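Subtilisin-like protein (Prochloron didemni, PDB 3ZXY) is the protease domain of the larger PatA protein, a subtilase-family member that probably acts as a serine endopeptidase in the processing of patellamide precursors. Local coordinates at residues Lys5-Ile10 / Glu227-Gly232; Ser218-Leu223 / Gln242-Ser247; Arg75-Pro80 / Val102-His107. The protein carries 1 engineered substitution. All coordinates share one frame; numbering follows the deposited sequence.

Interaction 1: residues Lys5-Ile10 / Glu227-Gly232; sequences KGDHNI and EQVRRG
Asp7 OD1 accepts the backbone N-H of Asn9 at an N to OD1 distance of 2.7 Å, with an N-H...O angle of 160°. The oxygen uses its anti lone pair, and the bond closes an Asx turn. A type I beta turn from Asp7 to Ile10 is superimposed on it, closed by Ile10 N to Asp7 O at 3.0 Å. With CG anti to the backbone N (chi1 -174°), the other carboxylate oxygen reaches helix 210-230: Asp7 OD2 lies 3.5 Å from Val229 CG1, and the two side chains cross at about a right angle. The second Val229 methyl faces the far end of the turn, where Ile10 CD1 stands 3.8 Å from Val229 CG2. Gly232, with positive phi, ends the helix in a Schellman motif, its N bonding back to Val229 O. On the last turn Arg230 NH1 meets Glu227 OE2 at 2.9 Å, nearly in the guanidinium plane. Pro235 packs on both Ile10 and Val229. An alanine in place of Asp7 would lose the carboxylate, and would probably leave Asn9 N without its side-chain acceptor, the turn less firmly set and Val229 CG1 without its neighbour. No hydrogen bond joins residues 5-10 to 227-232, which meet by van der Waals contact; a weak one from Asp7 N reaches Ser226 OG, one residue earlier. Thus OD1 shapes the turn, while OD2 lies against a valine methyl.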
loop_
_atom_site.group_PDB
_atom_site.type_symbol
_atom_site.label_atom_id
_atom_site.label_comp_id
_atom_site.label_asym_id
_atom_site.label_seq_id
_atom_site.Cartn_x
_atom_site.Cartn_y
_atom_site.Cartn_z
ATOM N N LYS A 5 6.813 1.908 15.755
ATOM C CA LYS A 5 5.735 2.828 15.374
ATOM C C LYS A 5 6.029 3.695 14.180
ATOM O O LYS A 5 5.134 4.346 13.681
ATOM C CB LYS A 5 5.408 3.725 16.560
ATOM C CG LYS A 5 4.792 2.968 17.721
ATOM C CD LYS A 5 4.604 3.866 18.927
ATOM C CE LYS A 5 4.069 3.083 20.112
ATOM N NZ LYS A 5 4.184 3.853 21.382
ATOM N N GLY A 6 7.269 3.723 13.733
ATOM C CA GLY A 6 7.646 4.525 12.597
ATOM C C GLY A 6 8.316 5.821 12.992
ATOM O O GLY A 6 8.392 6.173 14.160
ATOM N N ASP A 7 8.800 6.518 11.972
ATOM C CA ASP A 7 9.554 7.757 12.122
ATOM C C ASP A 7 8.817 8.829 11.319
ATOM O O ASP A 7 8.457 8.603 10.171
ATOM C CB ASP A 7 10.977 7.528 11.583
ATOM C CG ASP A 7 11.913 8.713 11.811
ATOM O OD1 ASP A 7 11.577 9.822 11.398
ATOM O OD2 ASP A 7 13.006 8.545 12.388
ATOM N N HIS A 8 8.615 10.003 11.923
ATOM C CA HIS A 8 7.880 11.063 11.243
ATOM C C HIS A 8 8.589 11.599 10.027
ATOM O O HIS A 8 7.971 12.277 9.224
ATOM C CB HIS A 8 7.504 12.187 12.213
ATOM C CG HIS A 8 8.660 13.048 12.648
ATOM N ND1 HIS A 8 9.246 12.920 13.854
ATOM C CD2 HIS A 8 9.288 14.132 12.022
ATOM C CE1 HIS A 8 10.220 13.843 13.982
ATOM N NE2 HIS A 8 10.245 14.577 12.858
ATOM N N ASN A 9 9.878 11.304 9.865
ATOM C CA ASN A 9 10.618 11.695 8.658
ATOM C C ASN A 9 10.311 10.828 7.423
ATOM O O ASN A 9 10.717 11.168 6.310
ATOM C CB ASN A 9 12.124 11.688 8.925
ATOM C CG ASN A 9 12.539 12.771 9.896
ATOM O OD1 ASN A 9 13.089 12.506 10.966
ATOM N ND2 ASN A 9 12.264 14.010 9.527
ATOM N N ILE A 10 9.582 9.731 7.610
ATOM C CA ILE A 10 9.159 8.878 6.500
ATOM C C ILE A 10 7.738 9.239 6.104
ATOM O O ILE A 10 6.837 9.254 6.943
ATOM C CB ILE A 10 9.260 7.383 6.878
ATOM C CG1 ILE A 10 10.712 7.055 7.217
ATOM C CG2 ILE A 10 8.719 6.479 5.763
ATOM C CD1 ILE A 10 11.731 7.357 6.127
ATOM N N GLU A 227 13.553 2.193 10.232
ATOM C CA GLU A 227 14.734 1.534 10.775
ATOM C C GLU A 227 16.015 2.005 10.092
ATOM O O GLU A 227 17.035 2.184 10.745
ATOM C CB GLU A 227 14.581 0.017 10.670
ATOM C CG GLU A 227 15.471 -0.731 11.652
ATOM C CD GLU A 227 15.079 -0.485 13.101
ATOM O OE1 GLU A 227 13.876 -0.232 13.388
ATOM O OE2 GLU A 227 15.972 -0.543 13.971
ATOM N N GLN A 228 15.983 2.191 8.777
ATOM C CA GLN A 228 17.138 2.724 8.084
ATOM C C GLN A 228 17.534 4.073 8.660
ATOM O O GLN A 228 18.716 4.315 8.920
ATOM C CB GLN A 228 16.886 2.830 6.574
ATOM C CG GLN A 228 16.817 1.486 5.872
ATOM C CD GLN A 228 16.452 1.587 4.404
ATOM O OE1 GLN A 228 15.763 2.500 3.983
ATOM N NE2 GLN A 228 16.875 0.593 3.619
ATOM N N VAL A 229 16.557 4.959 8.873
ATOM C CA VAL A 229 16.830 6.276 9.453
ATOM C C VAL A 229 17.489 6.132 10.839
ATOM O O VAL A 229 18.466 6.812 11.164
ATOM C CB VAL A 229 15.545 7.115 9.566
ATOM C CG1 VAL A 229 15.788 8.433 10.291
ATOM C CG2 VAL A 229 14.980 7.373 8.177
ATOM N N ARG A 230 16.945 5.243 11.661
ATOM C CA ARG A 230 17.497 5.034 12.994
ATOM C C ARG A 230 18.967 4.609 12.926
ATOM O O ARG A 230 19.790 5.021 13.753
ATOM C CB ARG A 230 16.702 3.961 13.718
ATOM C CG ARG A 230 17.396 3.505 14.968
ATOM C CD ARG A 230 16.557 2.562 15.754
ATOM N NE ARG A 230 17.301 2.186 16.936
ATOM C CZ ARG A 230 17.838 0.997 17.149
ATOM N NH1 ARG A 230 17.668 0.019 16.270
ATOM N NH2 ARG A 230 18.471 0.775 18.283
ATOM N N ARG A 231 19.289 3.790 11.934
ATOM C CA ARG A 231 20.646 3.284 11.745
ATOM C C ARG A 231 21.597 4.305 11.129
ATOM O O ARG A 231 22.786 4.044 10.991
ATOM C CB ARG A 231 20.633 2.020 10.896
ATOM C CG ARG A 231 19.860 0.882 11.541
ATOM C CD ARG A 231 19.719 -0.268 10.562
ATOM N NE ARG A 231 20.985 -0.979 10.373
ATOM C CZ ARG A 231 21.413 -1.988 11.133
ATOM N NH1 ARG A 231 20.689 -2.393 12.168
ATOM N NH2 ARG A 231 22.571 -2.589 10.864
ATOM N N GLY A 232 21.085 5.477 10.776
ATOM C CA GLY A 232 21.898 6.521 10.172
ATOM C C GLY A 232 22.047 6.397 8.671
ATOM O O GLY A 232 22.907 7.061 8.084
#

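Interaction 2: residues Ser218-Leu223 / Gln242-Ser247; sequences SGVAAL and QLLLQS
Both methyls of Leu244 are used against helix 210-230, each on a different residue. CD2 of Leu244 lies 4.0 Å from CG1 of Val220, the two side chains crossing at a slant, while CD1 of Leu244 sits 4.1 Å from CB of Ala221. A chi1 of -74°, with CG anti to the carbonyl carbon, aims the leucine fork at helix 210-230, and its two methyls fall on successive residues. On the other side Val220 presents the methyl that is anti to its backbone N (chi1 171°), and the single methyl of Ala221 leaves the helices near enough for the CA atoms of Ala221 and Leu244 to lie 7.9 Å apart. One layer out, Leu162 and Leu267 touch Leu244, Val269 lies on Val220, and Ile108 of the parallel sheet lies on Ala221. Further off, the helix bearing Leu244 is stitched at Leu243 O, which takes two bonds from Ser247: the hydroxyl OG at 2.7 Å and the backbone N at 3.0 Å, reaching the oxygen from opposite faces of its carbonyl plane. In the subtilase fold helix 210-230 is the central helix, and near its start stands the engineered Ala211, at the predicted charge-relay position. The contact between the two segments is purely apolar, so it probably contributes through burial of methyl groups.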
loop_
_atom_site.group_PDB
_atom_site.type_symbol
_atom_site.label_atom_id
_atom_site.label_comp_id
_atom_site.label_asym_id
_atom_site.label_seq_id
_atom_site.Cartn_x
_atom_site.Cartn_y
_atom_site.Cartn_z
ATOM N N SER A 218 2.619 -1.688 2.768
ATOM C CA SER A 218 3.084 -0.299 2.797
ATOM C C SER A 218 3.519 0.100 4.205
ATOM O O SER A 218 4.551 0.756 4.383
ATOM C CB SER A 218 1.990 0.627 2.327
ATOM O OG SER A 218 1.758 0.403 0.943
ATOM N N GLY A 219 2.735 -0.306 5.197
ATOM C CA GLY A 219 3.081 -0.034 6.596
ATOM C C GLY A 219 4.389 -0.668 7.024
ATOM O O GLY A 219 5.249 -0.002 7.645
ATOM N N VAL A 220 4.558 -1.948 6.686
ATOM C CA VAL A 220 5.807 -2.641 7.008
ATOM C C VAL A 220 6.990 -1.977 6.290
ATOM O O VAL A 220 8.068 -1.782 6.891
ATOM C CB VAL A 220 5.714 -4.141 6.698
ATOM C CG1 VAL A 220 7.096 -4.793 6.822
ATOM C CG2 VAL A 220 4.697 -4.800 7.626
ATOM N N ALA A 221 6.812 -1.618 5.020
ATOM C CA ALA A 221 7.855 -0.909 4.261
ATOM C C ALA A 221 8.232 0.386 4.964
ATOM O O ALA A 221 9.407 0.737 5.042
ATOM C CB ALA A 221 7.422 -0.646 2.809
ATOM N N ALA A 222 7.237 1.092 5.493
ATOM C CA ALA A 222 7.488 2.330 6.209
ATOM C C ALA A 222 8.298 2.085 7.479
ATOM O O ALA A 222 9.194 2.858 7.797
ATOM C CB ALA A 222 6.172 3.035 6.517
ATOM N N LEU A 223 8.010 1.003 8.192
ATOM C CA LEU A 223 8.786 0.635 9.366
ATOM C C LEU A 223 10.225 0.271 9.000
ATOM O O LEU A 223 11.141 0.602 9.747
ATOM C CB LEU A 223 8.126 -0.507 10.134
ATOM C CG LEU A 223 6.758 -0.176 10.737
ATOM C CD1 LEU A 223 6.231 -1.406 11.451
ATOM C CD2 LEU A 223 6.836 1.011 11.700
ATOM N N GLN A 242 13.432 -4.768 -2.132
ATOM C CA GLN A 242 14.304 -5.927 -2.354
ATOM C C GLN A 242 14.350 -6.803 -1.092
ATOM O O GLN A 242 14.325 -8.045 -1.168
ATOM C CB GLN A 242 15.700 -5.448 -2.766
ATOM C CG GLN A 242 16.552 -6.530 -3.395
ATOM C CD GLN A 242 16.196 -6.844 -4.846
ATOM O OE1 GLN A 242 15.201 -6.352 -5.389
ATOM N NE2 GLN A 242 17.008 -7.666 -5.474
ATOM N N LEU A 243 14.422 -6.154 0.068
ATOM C CA LEU A 243 14.429 -6.884 1.339
ATOM C C LEU A 243 13.141 -7.669 1.563
ATOM O O LEU A 243 13.167 -8.810 2.017
ATOM C CB LEU A 243 14.656 -5.935 2.523
ATOM C CG LEU A 243 16.040 -5.301 2.622
ATOM C CD1 LEU A 243 15.969 -4.085 3.540
ATOM C CD2 LEU A 243 17.055 -6.305 3.134
ATOM N N LEU A 244 12.009 -7.050 1.245
ATOM C CA LEU A 244 10.721 -7.706 1.400
ATOM C C LEU A 244 10.597 -8.891 0.458
ATOM O O LEU A 244 10.080 -9.957 0.837
ATOM C CB LEU A 244 9.586 -6.693 1.180
ATOM C CG LEU A 244 9.386 -5.713 2.337
ATOM C CD1 LEU A 244 8.506 -4.523 1.937
ATOM C CD2 LEU A 244 8.810 -6.449 3.548
ATOM N N LEU A 245 11.029 -8.723 -0.787
ATOM C CA LEU A 245 10.992 -9.809 -1.747
ATOM C C LEU A 245 11.958 -10.935 -1.388
ATOM O O LEU A 245 11.616 -12.110 -1.499
ATOM C CB LEU A 245 11.263 -9.290 -3.170
ATOM C CG LEU A 245 10.179 -8.404 -3.766
ATOM C CD1 LEU A 245 10.714 -7.775 -5.046
ATOM C CD2 LEU A 245 8.908 -9.194 -4.045
ATOM N N GLN A 246 13.163 -10.595 -0.933
ATOM C CA GLN A 246 14.157 -11.618 -0.625
ATOM C C GLN A 246 13.800 -12.464 0.585
ATOM O O GLN A 246 14.061 -13.672 0.607
ATOM C CB GLN A 246 15.524 -10.983 -0.393
ATOM C CG GLN A 246 16.585 -12.030 -0.137
ATOM C CD GLN A 246 17.974 -11.570 -0.483
ATOM O OE1 GLN A 246 18.876 -11.629 0.354
ATOM N NE2 GLN A 246 18.175 -11.174 -1.740
ATOM N N SER A 247 13.199 -11.824 1.580
ATOM C CA SER A 247 12.837 -12.487 2.820
ATOM C C SER A 247 11.482 -13.196 2.754
ATOM O O SER A 247 11.150 -13.965 3.649
ATOM C CB SER A 247 12.859 -11.504 3.991
ATOM O OG SER A 247 11.932 -10.449 3.809
#

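Interaction 3: residues Arg75-Pro80 / Val102-His107; sequences RGLIVP and VNAGAH
Apolar contact dominates, and a single methyl group delivers it. Leu77 CD1 drops from strand 75-80 onto the turn that follows helix 91-103, lying 3.9 Å from Ala104 CB and 4.2 Å from Ala106 CB. It sits astride the two alanine methyls, with Gly105 between them in sequence. The leucine reaches there with CG beside its own backbone N and anti to the carbonyl carbon (chi1 -56°), and its chain then runs extended to CD1. The same methyl also lies against main-chain atoms, 3.8 Å from Ala104 O and 4.0 Å from Ala106 N, so the backbone of the turn, as well as its side chains, forms the surface it touches. Leu77 and Ala106 are buried.

The segments belong to a beta-alpha-beta crossover: strand 75-80 leads through helix 91-103 to strand 108-111, parallel to it in the seven-stranded sheet, with strand 11-16 lying between the two. The contact therefore packs the turn after the crossover helix against the strand from which the unit set out. Leu77 is also about 11 Å, side chain to side chain, from Asp16, the predicted charge-relay aspartate on that intervening strand.

No hydrogen bond crosses the contact; the turn bonds within itself, the strand to its neighbours. Gly105 N returns to Val102 O at 3.0 Å as part of a Schellman motif, and the positive phi of Gly105 (83°) turns the chain out of the helix. Strand 75-80 is bonded through its backbone to both neighbours, Leu77 to Val12 on one side and Gly76 to Asp30 and Thr32 on the other. Beyond the turn, Arg11 ties it to strand 11-16, its NE bonding Gly105 O and its backbone N bonding ND1 of His107.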
loop_
_atom_site.group_PDB
_atom_site.type_symbol
_atom_site.label_atom_id
_atom_site.label_comp_id
_atom_site.label_asym_id
_atom_site.label_seq_id
_atom_site.Cartn_x
_atom_site.Cartn_y
_atom_site.Cartn_z
ATOM N N ARG A 75 4.591 10.138 8.698
ATOM C CA ARG A 75 3.771 11.212 8.124
ATOM C C ARG A 75 2.948 10.697 6.955
ATOM O O ARG A 75 3.481 10.033 6.057
ATOM C CB ARG A 75 4.670 12.356 7.664
ATOM C CG ARG A 75 4.982 13.373 8.748
ATOM C CD ARG A 75 5.438 14.679 8.114
ATOM N NE ARG A 75 4.424 15.209 7.197
ATOM C CZ ARG A 75 4.667 15.973 6.130
ATOM N NH1 ARG A 75 5.913 16.325 5.799
ATOM N NH2 ARG A 75 3.655 16.384 5.378
ATOM N N GLY A 76 1.641 10.962 6.992
ATOM C CA GLY A 76 0.724 10.497 5.962
ATOM C C GLY A 76 0.385 11.615 4.991
ATOM O O GLY A 76 0.103 12.753 5.406
ATOM N N LEU A 77 0.437 11.287 3.702
ATOM C CA LEU A 77 0.035 12.188 2.629
ATOM C C LEU A 77 -1.202 11.590 1.989
ATOM O O LEU A 77 -1.152 10.510 1.360
ATOM C CB LEU A 77 1.152 12.389 1.602
ATOM C CG LEU A 77 2.498 12.894 2.117
ATOM C CD1 LEU A 77 3.509 12.876 0.981
ATOM C CD2 LEU A 77 2.357 14.286 2.735
ATOM N N ILE A 78 -2.339 12.245 2.191
ATOM C CA ILE A 78 -3.594 11.725 1.659
ATOM C C ILE A 78 -3.860 12.392 0.311
ATOM O O ILE A 78 -3.993 13.615 0.239
ATOM C CB ILE A 78 -4.788 11.987 2.601
ATOM C CG1 ILE A 78 -4.529 11.463 4.024
ATOM C CG2 ILE A 78 -6.060 11.413 2.004
ATOM C CD1 ILE A 78 -3.968 10.075 4.119
ATOM N N VAL A 79 -3.937 11.583 -0.747
ATOM C CA VAL A 79 -4.070 12.092 -2.116
ATOM C C VAL A 79 -5.292 11.422 -2.731
ATOM O O VAL A 79 -5.186 10.373 -3.384
ATOM C CB VAL A 79 -2.794 11.826 -2.961
ATOM C CG1 VAL A 79 -2.903 12.483 -4.344
ATOM C CG2 VAL A 79 -1.553 12.340 -2.234
ATOM N N PRO A 80 -6.482 12.004 -2.505
ATOM C CA PRO A 80 -7.668 11.303 -2.993
ATOM C C PRO A 80 -7.756 11.326 -4.522
ATOM O O PRO A 80 -7.675 12.388 -5.164
ATOM C CB PRO A 80 -8.831 12.030 -2.302
ATOM C CG PRO A 80 -8.213 12.752 -1.166
ATOM C CD PRO A 80 -6.846 13.142 -1.648
ATOM N N VAL A 102 4.799 12.096 -5.397
ATOM C CA VAL A 102 6.249 12.214 -5.586
ATOM C C VAL A 102 6.699 13.652 -5.289
ATOM O O VAL A 102 7.695 13.889 -4.575
ATOM C CB VAL A 102 6.681 11.819 -7.016
ATOM C CG1 VAL A 102 8.151 12.173 -7.247
ATOM C CG2 VAL A 102 6.418 10.343 -7.288
ATOM N N ASN A 103 5.967 14.629 -5.829
ATOM C CA ASN A 103 6.331 16.031 -5.637
ATOM C C ASN A 103 6.213 16.523 -4.196
ATOM O O ASN A 103 6.898 17.471 -3.815
ATOM C CB ASN A 103 5.514 16.917 -6.571
ATOM C CG ASN A 103 5.914 16.736 -8.018
ATOM O OD1 ASN A 103 7.073 16.452 -8.322
ATOM N ND2 ASN A 103 4.971 16.940 -8.923
ATOM N N ALA A 104 5.391 15.844 -3.395
ATOM C CA ALA A 104 5.211 16.130 -1.973
ATOM C C ALA A 104 6.205 15.354 -1.093
ATOM O O ALA A 104 6.138 15.431 0.139
ATOM C CB ALA A 104 3.785 15.810 -1.547
ATOM N N GLY A 105 7.135 14.635 -1.714
ATOM C CA GLY A 105 8.190 13.946 -0.972
ATOM C C GLY A 105 7.837 12.588 -0.395
ATOM O O GLY A 105 8.475 12.144 0.576
ATOM N N ALA A 106 6.865 11.902 -0.993
ATOM C CA ALA A 106 6.522 10.553 -0.562
ATOM C C ALA A 106 7.722 9.624 -0.712
ATOM O O ALA A 106 8.438 9.693 -1.707
ATOM C CB ALA A 106 5.351 9.996 -1.377
ATOM N N HIS A 107 7.917 8.745 0.270
ATOM C CA HIS A 107 8.844 7.610 0.147
ATOM C C HIS A 107 8.140 6.380 -0.381
ATOM O O HIS A 107 8.735 5.568 -1.088
ATOM C CB HIS A 107 9.452 7.256 1.501
ATOM C CG HIS A 107 10.337 8.313 2.051
ATOM N ND1 HIS A 107 9.915 9.211 2.957
ATOM C CD2 HIS A 107 11.671 8.592 1.809
ATOM C CE1 HIS A 107 10.913 10.044 3.258
ATOM N NE2 HIS A 107 12.002 9.666 2.562
#

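All three contacts lie in one subtilase domain. Interactions 1 and 2 share helix 210-230, with centres about 14 Å apart, and touch where Leu223 CD2 packs on Gly6 N at 3.4 Å. Interactions 1 and 3, centres about 16 Å apart, meet where residues 5-10 run beside the start of strand 75-80, with Ile10 O and Arg75 N 3.0 Å apart in a probable hydrogen bond. Interactions 2 and 3 do not touch; their centres are about 18 Å apart. Along the chain interaction 3 is nested inside the loop closed by interaction 1, whereas interactions 1 and 2 cross. The N-terminal loop joins the central helix to the parallel sheet, linking the chain's early and late parts.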